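Local coordinates for hypothetical protein MG027 (Mycoplasma genitalium, PDB 1Q8C), which is of unknown function but resembles NusB proteins in structure, which hints at, without proving, a related role in RNA binding or transcription, at residues A[20-25]-A[102-107]; A[34-39]-A[63-68]. One frame throughout, in Å; residues are numbered along the deposited sequence.

Contact 1 (A[20-25]-A[102-107])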
ATOM      1  N   ALA A  20      -9.813   2.550   0.735  1.00 43.20           N
ATOM      2  CA  ALA A  20      -9.771   3.753   1.563  1.00 43.45           C
ATOM      3  C   ALA A  20      -8.358   4.097   2.069  1.00 43.46           C
ATOM      4  O   ALA A  20      -7.992   5.261   2.141  1.00 43.92           O
ATOM      5  CB  ALA A  20     -10.762   3.635   2.743  1.00 43.52           C
ATOM      6  N   VAL A  21      -7.558   3.096   2.407  1.00 43.67           N
ATOM      7  CA  VAL A  21      -6.191   3.335   2.852  1.00 43.41           C
ATOM      8  C   VAL A  21      -5.331   3.775   1.662  1.00 43.78           C
ATOM      9  O   VAL A  21      -4.577   4.754   1.732  1.00 43.83           O
ATOM     10  CB  VAL A  21      -5.650   2.080   3.527  1.00 43.20           C
ATOM     11  CG1 VAL A  21      -4.246   2.302   4.020  1.00 44.15           C
ATOM     12  CG2 VAL A  21      -6.567   1.704   4.716  1.00 43.72           C
ATOM     13  N   VAL A  22      -5.474   3.072   0.546  1.00 43.41           N
ATOM     14  CA  VAL A  22      -4.739   3.404  -0.669  1.00 43.33           C
ATOM     15  C   VAL A  22      -4.958   4.863  -1.095  1.00 43.42           C
ATOM     16  O   VAL A  22      -4.010   5.598  -1.401  1.00 43.60           O
ATOM     17  CB  VAL A  22      -5.157   2.472  -1.813  1.00 43.05           C
ATOM     18  CG1 VAL A  22      -4.652   3.005  -3.162  1.00 43.33           C
ATOM     19  CG2 VAL A  22      -4.613   1.059  -1.576  1.00 43.39           C
ATOM     20  N   GLU A  23      -6.209   5.286  -1.125  1.00 43.51           N
ATOM     21  CA  GLU A  23      -6.533   6.644  -1.546  1.00 44.21           C
ATOM     22  C   GLU A  23      -5.910   7.644  -0.578  1.00 43.84           C
ATOM     23  O   GLU A  23      -5.389   8.669  -0.993  1.00 43.80           O
ATOM     24  CB  GLU A  23      -8.048   6.860  -1.649  1.00 44.41           C
ATOM     25  CG  GLU A  23      -8.549   7.303  -3.018  1.00 47.56           C
ATOM     26  CD  GLU A  23      -7.557   8.137  -3.828  1.00 51.00           C
ATOM     27  OE1 GLU A  23      -7.728   9.386  -3.872  1.00 52.31           O
ATOM     28  OE2 GLU A  23      -6.616   7.548  -4.449  1.00 54.98           O
ATOM     29  N   PHE A  24      -5.943   7.309   0.707  1.00 43.71           N
ATOM     30  CA  PHE A  24      -5.341   8.148   1.742  1.00 43.59           C
ATOM     31  C   PHE A  24      -3.823   8.318   1.533  1.00 43.89           C
ATOM     32  O   PHE A  24      -3.306   9.438   1.470  1.00 43.83           O
ATOM     33  CB  PHE A  24      -5.624   7.526   3.107  1.00 43.43           C
ATOM     34  CG  PHE A  24      -4.975   8.236   4.237  1.00 43.07           C
ATOM     35  CD1 PHE A  24      -5.388   9.495   4.617  1.00 43.65           C
ATOM     36  CD2 PHE A  24      -3.945   7.624   4.944  1.00 44.06           C
ATOM     37  CE1 PHE A  24      -4.756  10.154   5.686  1.00 43.40           C
ATOM     38  CE2 PHE A  24      -3.331   8.248   5.993  1.00 43.68           C
ATOM     39  CZ  PHE A  24      -3.735   9.526   6.365  1.00 43.91           C
ATOM     40  N   ILE A  25      -3.128   7.187   1.421  1.00 44.03           N
ATOM     41  CA  ILE A  25      -1.688   7.152   1.236  1.00 44.14           C
ATOM     42  C   ILE A  25      -1.381   7.985  -0.016  1.00 44.06           C
ATOM     43  O   ILE A  25      -0.551   8.884   0.027  1.00 44.40           O
ATOM     44  CB  ILE A  25      -1.186   5.693   1.065  1.00 44.21           C
ATOM     45  CG1 ILE A  25      -1.319   4.899   2.368  1.00 44.56           C
ATOM     46  CG2 ILE A  25       0.262   5.701   0.619  1.00 44.18           C
ATOM     47  CD1 ILE A  25      -1.109   3.402   2.209  1.00 45.60           C
ATOM     48  N   THR A 102       0.227   3.480  -8.125  1.00 43.63           N
ATOM     49  CA  THR A 102       0.753   2.116  -8.025  1.00 43.61           C
ATOM     50  C   THR A 102       1.665   2.000  -6.823  1.00 43.47           C
ATOM     51  O   THR A 102       1.690   0.966  -6.164  1.00 43.29           O
ATOM     52  CB  THR A 102       1.539   1.692  -9.281  1.00 43.79           C
ATOM     53  OG1 THR A 102       2.753   2.455  -9.373  1.00 44.15           O
ATOM     54  CG2 THR A 102       0.763   1.992 -10.560  1.00 43.72           C
ATOM     55  N   THR A 103       2.401   3.067  -6.527  1.00 43.37           N
ATOM     56  CA  THR A 103       3.219   3.112  -5.317  1.00 43.25           C
ATOM     57  C   THR A 103       2.316   3.040  -4.071  1.00 43.24           C
ATOM     58  O   THR A 103       2.602   2.304  -3.150  1.00 43.06           O
ATOM     59  CB  THR A 103       4.116   4.393  -5.264  1.00 43.41           C
ATOM     60  OG1 THR A 103       5.025   4.424  -6.372  1.00 42.67           O
ATOM     61  CG2 THR A 103       5.038   4.364  -4.055  1.00 43.48           C
ATOM     62  N   ALA A 104       1.214   3.787  -4.060  1.00 43.15           N
ATOM     63  CA  ALA A 104       0.323   3.838  -2.893  1.00 43.11           C
ATOM     64  C   ALA A 104      -0.295   2.467  -2.634  1.00 43.04           C
ATOM     65  O   ALA A 104      -0.480   2.063  -1.487  1.00 42.23           O
ATOM     66  CB  ALA A 104      -0.774   4.900  -3.104  1.00 43.09           C
ATOM     67  N   VAL A 105      -0.613   1.765  -3.723  1.00 43.24           N
ATOM     68  CA  VAL A 105      -1.098   0.394  -3.649  1.00 43.54           C
ATOM     69  C   VAL A 105      -0.025  -0.542  -3.061  1.00 43.61           C
ATOM     70  O   VAL A 105      -0.332  -1.375  -2.214  1.00 43.57           O
ATOM     71  CB  VAL A 105      -1.503  -0.149  -5.028  1.00 43.56           C
ATOM     72  CG1 VAL A 105      -1.752  -1.669  -4.946  1.00 44.00           C
ATOM     73  CG2 VAL A 105      -2.721   0.589  -5.563  1.00 43.78           C
ATOM     74  N   VAL A 106       1.223  -0.407  -3.503  1.00 43.44           N
ATOM     75  CA  VAL A 106       2.301  -1.254  -2.987  1.00 43.51           C
ATOM     76  C   VAL A 106       2.597  -0.921  -1.502  1.00 43.45           C
ATOM     77  O   VAL A 106       2.793  -1.812  -0.700  1.00 43.55           O
ATOM     78  CB  VAL A 106       3.602  -1.135  -3.810  1.00 43.43           C
ATOM     79  CG1 VAL A 106       4.740  -1.880  -3.104  1.00 43.74           C
ATOM     80  CG2 VAL A 106       3.417  -1.714  -5.219  1.00 43.43           C
ATOM     81  N   LEU A 107       2.640   0.348  -1.139  1.00 43.38           N
ATOM     82  CA  LEU A 107       2.879   0.704   0.265  1.00 43.54           C
ATOM     83  C   LEU A 107       1.771   0.216   1.185  1.00 43.58           C
ATOM     84  O   LEU A 107       2.017  -0.042   2.360  1.00 44.07           O
ATOM     85  CB  LEU A 107       3.030   2.211   0.415  1.00 43.66           C
ATOM     86  CG  LEU A 107       4.344   2.718  -0.169  1.00 43.35           C
ATOM     87  CD1 LEU A 107       4.262   4.208  -0.403  1.00 43.44           C
ATOM     88  CD2 LEU A 107       5.483   2.366   0.758  1.00 43.19           C
TER
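Val22 and Ile25, one helical turn apart, close on Ala104 from the segment 20-25, and the Ala104 methyl is directed toward that segment. That CB lies 3.9 Å from Ile25 CG2 and 3.7 Å from the backbone oxygen Val22 O, so it meets a branch methyl of one residue and the main chain of the other. Val22 CG1 is a slightly longer neighbour of the same methyl, at 4.3 Å from Ala104 CB. A side chain as small as alanine's is consistent with the close approach of the backbones: the CA atoms of Val22 and Ala104 are 5.5 Å apart, and the axes of the two short segments approach to 8.4 Å, with their N-to-C directions 125° apart. This is a steeply crossed, non-parallel helix pair near the centre of an all-helical chain structurally similar to NusB proteins.

Val22 also reaches Val105, and the two side chains cross obliquely. Their contact is methyl on methyl, Val22 CG1 to Val105 CG2 at 3.9 Å, although the CB of Val105 is directed away from segment 20-25. With CG1 anti to its own nitrogen (chi1 169°), Val105 has CG2 beside that nitrogen, and this branch makes the contact. Ile25 CG2, anti to the backbone N, also comes within 4.4 Å of Leu107 CD1, a looser touch, while Ile25 CD1 sits 4.0 Å from Ala104 O.

Further residues enclose the pair. Cys108 touches Val22 and Ile25, and helix 120-133 packs on Val105 through Ala127, Ile130 and Met131.

No hydrogen bond spans the two segments, and all five touching residues are buried. Helix 14-28 is therefore held against helix 100-116 here by van der Waals contact between buried apolar side chains and the exclusion of water.

Contact 2 (A[34-39]-A[63-68]); sequences KEAEVI and AFSENI
Ser65 packs against Ala36 where helix 36-45 begins, its CB 3.5 Å from Ala36 O. In return the Ala36 methyl faces the other backbone, with Ala36 CB 3.5 Å from Ser65 O. Side chains this small are consistent with the nearness of the main chains, the CA atoms of Ala36 and Ser65 being 4.6 Å apart. One turn on, Ile39 CD1 rests 4.0 Å from Ser65 CB, while its other branch meets Phe64: Ile39 CG2 lies 4.0 Å from Phe64 CE2, at the edge of the ring and near its plane. The two side chains cross at about a right angle. On the outer flank Glu66 CG touches Ala36 CB at 4.0 Å.

This is helix-on-helix packing in an all-helical chain with structural similarity to NusB, joining the first turn of helix 36-45, with Glu35 at its N-cap, to the middle of helix 55-81.

The Ser65 hydroxyl, between the backbone N and the carbonyl carbon (chi1 74°), is hydrogen-bonded to Lys62 O in its own helix and to Gln40 NE2 of helix 36-45, so a polar bridge beyond the segments supplements the apolar touches. Phe64 is backed by Leu28 of helix 14-28, which also touches Ile39. Farther along, Asn67 ND2 donates to Ala63 O at 2.6 Å, on a lone pair in the carbonyl plane.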
ATOM      1  N   LYS A  34       5.795  13.610   6.539  1.00 44.33           N
ATOM      2  CA  LYS A  34       5.054  14.118   7.688  1.00 43.87           C
ATOM      3  C   LYS A  34       5.438  13.231   8.844  1.00 43.58           C
ATOM      4  O   LYS A  34       5.756  12.065   8.635  1.00 43.40           O
ATOM      5  CB  LYS A  34       3.537  13.985   7.442  1.00 44.02           C
ATOM      6  CG  LYS A  34       2.920  15.033   6.497  1.00 44.18           C
ATOM      7  CD  LYS A  34       1.513  14.638   6.035  1.00 45.02           C
ATOM      8  CE  LYS A  34       0.557  15.867   5.971  1.00 45.96           C
ATOM      9  NZ  LYS A  34       0.249  16.435   7.335  1.00 44.34           N
ATOM     10  N   GLU A  35       5.377  13.752  10.065  1.00 43.48           N
ATOM     11  CA  GLU A  35       5.672  12.936  11.235  1.00 43.58           C
ATOM     12  C   GLU A  35       4.590  11.848  11.398  1.00 43.16           C
ATOM     13  O   GLU A  35       3.430  12.059  11.050  1.00 42.75           O
ATOM     14  CB  GLU A  35       5.770  13.790  12.514  1.00 43.72           C
ATOM     15  CG  GLU A  35       6.935  14.784  12.602  1.00 44.78           C
ATOM     16  CD  GLU A  35       8.319  14.145  12.526  1.00 45.28           C
ATOM     17  OE1 GLU A  35       8.502  13.030  13.040  1.00 45.38           O
ATOM     18  OE2 GLU A  35       9.235  14.771  11.946  1.00 47.57           O
ATOM     19  N   ALA A  36       4.993  10.694  11.929  1.00 43.09           N
ATOM     20  CA  ALA A  36       4.118   9.527  12.090  1.00 43.21           C
ATOM     21  C   ALA A  36       2.788   9.812  12.779  1.00 43.08           C
ATOM     22  O   ALA A  36       1.729   9.398  12.284  1.00 42.46           O
ATOM     23  CB  ALA A  36       4.866   8.388  12.834  1.00 43.54           C
ATOM     24  N   GLU A  37       2.819  10.514  13.913  1.00 42.78           N
ATOM     25  CA  GLU A  37       1.576  10.768  14.632  1.00 43.53           C
ATOM     26  C   GLU A  37       0.689  11.760  13.877  1.00 43.37           C
ATOM     27  O   GLU A  37      -0.522  11.668  13.928  1.00 43.48           O
ATOM     28  CB  GLU A  37       1.848  11.217  16.065  1.00 43.79           C
ATOM     29  CG  GLU A  37       2.333  10.041  16.918  1.00 45.57           C
ATOM     30  CD  GLU A  37       2.297  10.340  18.412  1.00 47.74           C
ATOM     31  OE1 GLU A  37       3.236  11.016  18.909  1.00 48.47           O
ATOM     32  OE2 GLU A  37       1.321   9.901  19.077  1.00 49.59           O
ATOM     33  N   VAL A  38       1.306  12.660  13.125  1.00 43.30           N
ATOM     34  CA  VAL A  38       0.572  13.577  12.270  1.00 42.83           C
ATOM     35  C   VAL A  38      -0.242  12.822  11.199  1.00 42.76           C
ATOM     36  O   VAL A  38      -1.402  13.137  11.007  1.00 42.11           O
ATOM     37  CB  VAL A  38       1.521  14.640  11.661  1.00 42.98           C
ATOM     38  CG1 VAL A  38       0.844  15.432  10.548  1.00 42.67           C
ATOM     39  CG2 VAL A  38       2.013  15.578  12.782  1.00 42.54           C
ATOM     40  N   ILE A  39       0.346  11.819  10.544  1.00 42.93           N
ATOM     41  CA  ILE A  39      -0.353  11.043   9.523  1.00 43.24           C
ATOM     42  C   ILE A  39      -1.520  10.272  10.140  1.00 43.65           C
ATOM     43  O   ILE A  39      -2.628  10.238   9.581  1.00 43.74           O
ATOM     44  CB  ILE A  39       0.590  10.044   8.847  1.00 43.40           C
ATOM     45  CG1 ILE A  39       1.674  10.753   8.025  1.00 43.14           C
ATOM     46  CG2 ILE A  39      -0.209   9.170   7.896  1.00 43.92           C
ATOM     47  CD1 ILE A  39       2.936   9.875   7.793  1.00 42.02           C
ATOM     48  N   ALA A  63       1.250   1.428  10.790  1.00 43.54           N
ATOM     49  CA  ALA A  63       2.433   0.733  10.295  1.00 43.04           C
ATOM     50  C   ALA A  63       3.074   1.533   9.151  1.00 42.94           C
ATOM     51  O   ALA A  63       4.302   1.680   9.097  1.00 42.52           O
ATOM     52  CB  ALA A  63       2.057  -0.659   9.846  1.00 43.36           C
ATOM     53  N   PHE A  64       2.234   2.052   8.253  1.00 42.83           N
ATOM     54  CA  PHE A  64       2.659   2.918   7.138  1.00 43.07           C
ATOM     55  C   PHE A  64       3.403   4.174   7.639  1.00 43.26           C
ATOM     56  O   PHE A  64       4.457   4.535   7.118  1.00 42.80           O
ATOM     57  CB  PHE A  64       1.426   3.363   6.330  1.00 43.16           C
ATOM     58  CG  PHE A  64       1.674   4.538   5.447  1.00 43.19           C
ATOM     59  CD1 PHE A  64       2.314   4.388   4.231  1.00 43.86           C
ATOM     60  CD2 PHE A  64       1.288   5.795   5.834  1.00 43.78           C
ATOM     61  CE1 PHE A  64       2.555   5.484   3.439  1.00 45.08           C
ATOM     62  CE2 PHE A  64       1.530   6.895   5.045  1.00 43.22           C
ATOM     63  CZ  PHE A  64       2.153   6.744   3.854  1.00 44.80           C
ATOM     64  N   SER A  65       2.811   4.843   8.640  1.00 43.42           N
ATOM     65  CA  SER A  65       3.336   6.097   9.177  1.00 43.32           C
ATOM     66  C   SER A  65       4.713   5.917   9.806  1.00 43.34           C
ATOM     67  O   SER A  65       5.526   6.821   9.774  1.00 43.20           O
ATOM     68  CB  SER A  65       2.380   6.707  10.204  1.00 43.12           C
ATOM     69  OG  SER A  65       2.405   5.991  11.432  1.00 44.23           O
ATOM     70  N   GLU A  66       4.962   4.744  10.354  1.00 43.36           N
ATOM     71  CA  GLU A  66       6.170   4.477  11.092  1.00 43.68           C
ATOM     72  C   GLU A  66       7.277   3.832  10.244  1.00 43.63           C
ATOM     73  O   GLU A  66       8.440   3.798  10.658  1.00 43.24           O
ATOM     74  CB  GLU A  66       5.814   3.617  12.303  1.00 44.10           C
ATOM     75  CG  GLU A  66       4.914   4.379  13.299  1.00 45.58           C
ATOM     76  CD  GLU A  66       4.415   3.523  14.457  1.00 47.86           C
ATOM     77  OE1 GLU A  66       4.615   2.286  14.384  1.00 48.26           O
ATOM     78  OE2 GLU A  66       3.829   4.090  15.437  1.00 49.08           O
ATOM     79  N   ASN A  67       6.939   3.385   9.038  1.00 43.54           N
ATOM     80  CA  ASN A  67       7.909   2.690   8.203  1.00 43.76           C
ATOM     81  C   ASN A  67       8.050   3.259   6.807  1.00 43.94           C
ATOM     82  O   ASN A  67       8.648   2.630   5.953  1.00 43.66           O
ATOM     83  CB  ASN A  67       7.525   1.214   8.132  1.00 43.59           C
ATOM     84  CG  ASN A  67       7.556   0.550   9.493  1.00 43.43           C
ATOM     85  OD1 ASN A  67       8.626   0.182   9.989  1.00 42.90           O
ATOM     86  ND2 ASN A  67       6.384   0.418  10.120  1.00 42.50           N
ATOM     87  N   ILE A  68       7.518   4.450   6.559  1.00 44.47           N
ATOM     88  CA  ILE A  68       7.451   4.928   5.183  1.00 44.81           C
ATOM     89  C   ILE A  68       8.850   5.086   4.533  1.00 44.55           C
ATOM     90  O   ILE A  68       9.047   4.716   3.374  1.00 44.44           O
ATOM     91  CB  ILE A  68       6.570   6.216   5.043  1.00 45.17           C
ATOM     92  CG1 ILE A  68       6.729   6.778   3.615  1.00 45.85           C
ATOM     93  CG2 ILE A  68       6.936   7.252   6.096  1.00 44.88           C
ATOM     94  CD1 ILE A  68       5.481   7.354   3.028  1.00 46.40           C
TER

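Contact 1 and contact 2 have centres 14 Å apart and meet directly through two packing pairs. Ile25 CG2, the branch that serves Ala104 in contact 1, is 3.6 Å from Phe64 CE1 of contact 2, and Phe24 CZ lies 3.5 Å from Ile39 O. Helix 14-28 thus links the two. The centre of contact 1 lies about 4 Å from the centre of the chain, that of contact 2 about 13 Å. In sequence, contact 2 falls wholly between the segments of contact 1. A bound sodium ion is about 3 Å from the Glu66 side chain; the side chain of Ile25 is about 11 Å from a sodium ion.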